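Long-range contact in probable TonB-dependent receptor (Pseudomonas aeruginosa, PDB 4K3F), which probably binds methionine in the periplasm as the solute-binding lipoprotein of a transport system: residues A9-A15 with I34-T38. Residues are numbered along the deposited sequence; the frame is centred on the assembly and turned at random. Where two conformers were deposited one is given.
Sequences ATPVPHA and IKEFT
Ala-9 lies between Lys-35 and Phe-37 in parallel register: its N donates to Lys-35 O at 3.0 Å, and its O accepts from Phe-37 N at 2.9 Å with an N-H...O angle of 161°. The same Ala-9 O receives a CA-H...O contact from Glu-36. One residue on, where strand pairing has ended, Thr-10 CA directs its hydrogen almost straight at Phe-37 O (3.3 Å, 174° at the hydrogen), and Pro-11 CD sits against that oxygen too.

Glu-36 reaches alongside Pro-11 and Ala-15. Its CB stands 4.0 Å from Ala-9 O. With CG beside the backbone N (chi1 -61°) and the chain extended beyond it, CG and then CD pass Ala-15 CB. At the carboxylate the contacts divide: OE1 lies 3.6 Å from Pro-11 CB, whereas OE2 faces Ala-15 CB, accepts a weak bond from a water that also donates to Pro-11 O, and is hydrogen-bonded to a glycerol, probably from the crystallisation liquor. Two residues earlier on the strand, Ile-34 CG2, set anti to its backbone N, meets Ala-15 CB at 4.1 Å.

The contact joins elements of the beta-alpha-beta unit of strand 3-9, helix 11-26 and strand 30-36. A wider pi-type turn spans 11-15, with Ala-15 N bonding to Thr-10 O, and carries His-14, which touches the bound selenomethionine and hydrogen-bonds Asn-198. The chemistry implies a division of labour: directional backbone bonds fix the strand-to-helix junction beside the ligand pocket, while the extended Glu-36 side chain lies against carbons of Pro-11 and Ala-15, its carboxylate finding polar partners in the glycerol and, weakly, the water.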
loop_
_atom_site.group_PDB
_atom_site.type_symbol
_atom_site.label_atom_id
_atom_site.label_comp_id
_atom_site.label_asym_id
_atom_site.label_seq_id
_atom_site.Cartn_x
_atom_site.Cartn_y
_atom_site.Cartn_z
ATOM N N ALA A 9 9.213 -2.894 -7.870
ATOM C CA ALA A 9 8.829 -2.502 -6.515
ATOM C C ALA A 9 8.778 -1.007 -6.347
ATOM O O ALA A 9 9.544 -0.302 -7.006
ATOM C CB ALA A 9 9.824 -3.049 -5.528
ATOM N N THR A 10 7.905 -0.527 -5.468
ATOM C CA THR A 10 7.937 0.885 -5.060
ATOM C C THR A 10 9.148 1.052 -4.116
ATOM O O THR A 10 9.687 0.098 -3.528
ATOM C CB THR A 10 6.618 1.349 -4.372
ATOM O OG1 THR A 10 6.143 0.280 -3.526
ATOM C CG2 THR A 10 5.550 1.622 -5.432
ATOM N N PRO A 11 9.666 2.272 -4.018
ATOM C CA PRO A 11 10.991 2.387 -3.392
ATOM C C PRO A 11 11.022 2.103 -1.894
ATOM O O PRO A 11 11.973 1.494 -1.419
ATOM C CB PRO A 11 11.350 3.862 -3.628
ATOM C CG PRO A 11 10.580 4.240 -4.823
ATOM C CD PRO A 11 9.276 3.525 -4.678
ATOM N N VAL A 12 9.974 2.505 -1.171
ATOM C CA VAL A 12 9.969 2.400 0.290
ATOM C C VAL A 12 8.580 1.978 0.742
ATOM O O VAL A 12 7.616 2.661 0.438
ATOM C CB VAL A 12 10.342 3.743 1.002
ATOM C CG1 VAL A 12 10.355 3.578 2.513
ATOM C CG2 VAL A 12 11.679 4.293 0.538
ATOM N N PRO A 13 8.468 0.872 1.484
ATOM C CA PRO A 13 9.503 -0.029 1.974
ATOM C C PRO A 13 9.957 -1.109 1.016
ATOM O O PRO A 13 10.954 -1.778 1.296
ATOM C CB PRO A 13 8.824 -0.683 3.186
ATOM C CG PRO A 13 7.409 -0.794 2.766
ATOM C CD PRO A 13 7.149 0.536 2.080
ATOM N N HIS A 14 9.244 -1.294 -0.107
ATOM C CA HIS A 14 9.357 -2.540 -0.857
ATOM C C HIS A 14 10.740 -2.814 -1.417
ATOM O O HIS A 14 11.284 -3.892 -1.235
ATOM C CB HIS A 14 8.290 -2.594 -1.962
ATOM C CG HIS A 14 6.918 -2.311 -1.449
ATOM N ND1 HIS A 14 6.529 -1.062 -1.009
ATOM C CD2 HIS A 14 5.871 -3.132 -1.231
ATOM C CE1 HIS A 14 5.286 -1.130 -0.564
ATOM N NE2 HIS A 14 4.860 -2.375 -0.692
ATOM N N ALA A 15 11.327 -1.837 -2.089
ATOM C CA ALA A 15 12.644 -2.054 -2.690
ATOM C C ALA A 15 13.736 -2.158 -1.610
ATOM O O ALA A 15 14.721 -2.884 -1.765
ATOM C CB ALA A 15 12.962 -0.970 -3.717
ATOM N N ILE A 34 16.139 -6.014 -8.936
ATOM C CA ILE A 34 15.055 -5.169 -8.438
ATOM C C ILE A 34 14.986 -3.936 -9.337
ATOM O O ILE A 34 16.028 -3.318 -9.646
ATOM C CB ILE A 34 15.367 -4.696 -7.001
ATOM C CG1 ILE A 34 15.501 -5.886 -6.047
ATOM C CG2 ILE A 34 14.327 -3.717 -6.497
ATOM C CD1 ILE A 34 16.333 -5.547 -4.828
ATOM N N LYS A 35 13.771 -3.609 -9.768
ATOM C CA LYS A 35 13.530 -2.433 -10.601
ATOM C C LYS A 35 12.533 -1.545 -9.890
ATOM O O LYS A 35 11.397 -1.966 -9.623
ATOM C CB LYS A 35 13.023 -2.881 -11.972
ATOM C CG LYS A 35 14.128 -3.417 -12.905
ATOM C CD LYS A 35 14.738 -4.723 -12.409
ATOM C CE LYS A 35 15.478 -5.475 -13.490
ATOM N NZ LYS A 35 16.613 -4.677 -14.017
ATOM N N GLU A 36 12.931 -0.313 -9.588
ATOM C CA GLU A 36 12.070 0.574 -8.848
ATOM C C GLU A 36 11.095 1.342 -9.728
ATOM O O GLU A 36 11.482 1.809 -10.792
ATOM C CB GLU A 36 12.892 1.587 -8.088
ATOM C CG GLU A 36 13.810 0.919 -7.084
ATOM C CD GLU A 36 14.411 1.875 -6.062
ATOM O OE1 GLU A 36 13.967 3.033 -5.911
ATOM O OE2 GLU A 36 15.353 1.431 -5.402
ATOM N N PHE A 37 9.861 1.472 -9.278
ATOM C CA PHE A 37 8.837 2.256 -9.966
ATOM C C PHE A 37 8.174 3.177 -8.952
ATOM O O PHE A 37 8.044 2.824 -7.785
ATOM C CB PHE A 37 7.782 1.331 -10.563
ATOM C CG PHE A 37 8.278 0.559 -11.741
ATOM C CD1 PHE A 37 8.944 -0.639 -11.560
ATOM C CD2 PHE A 37 8.076 1.029 -13.032
ATOM C CE1 PHE A 37 9.417 -1.356 -12.655
ATOM C CE2 PHE A 37 8.540 0.318 -14.112
ATOM C CZ PHE A 37 9.210 -0.894 -13.911
ATOM N N THR A 38 7.727 4.360 -9.371
ATOM C CA THR A 38 7.132 5.257 -8.406
ATOM C C THR A 38 5.589 5.190 -8.352
ATOM O O THR A 38 4.968 5.832 -7.496
ATOM C CB THR A 38 7.536 6.699 -8.701
ATOM O OG1 THR A 38 7.052 7.047 -10.002
ATOM C CG2 THR A 38 9.032 6.839 -8.636
HETATM O O HOH W 1 14.398 2.304 -2.160
#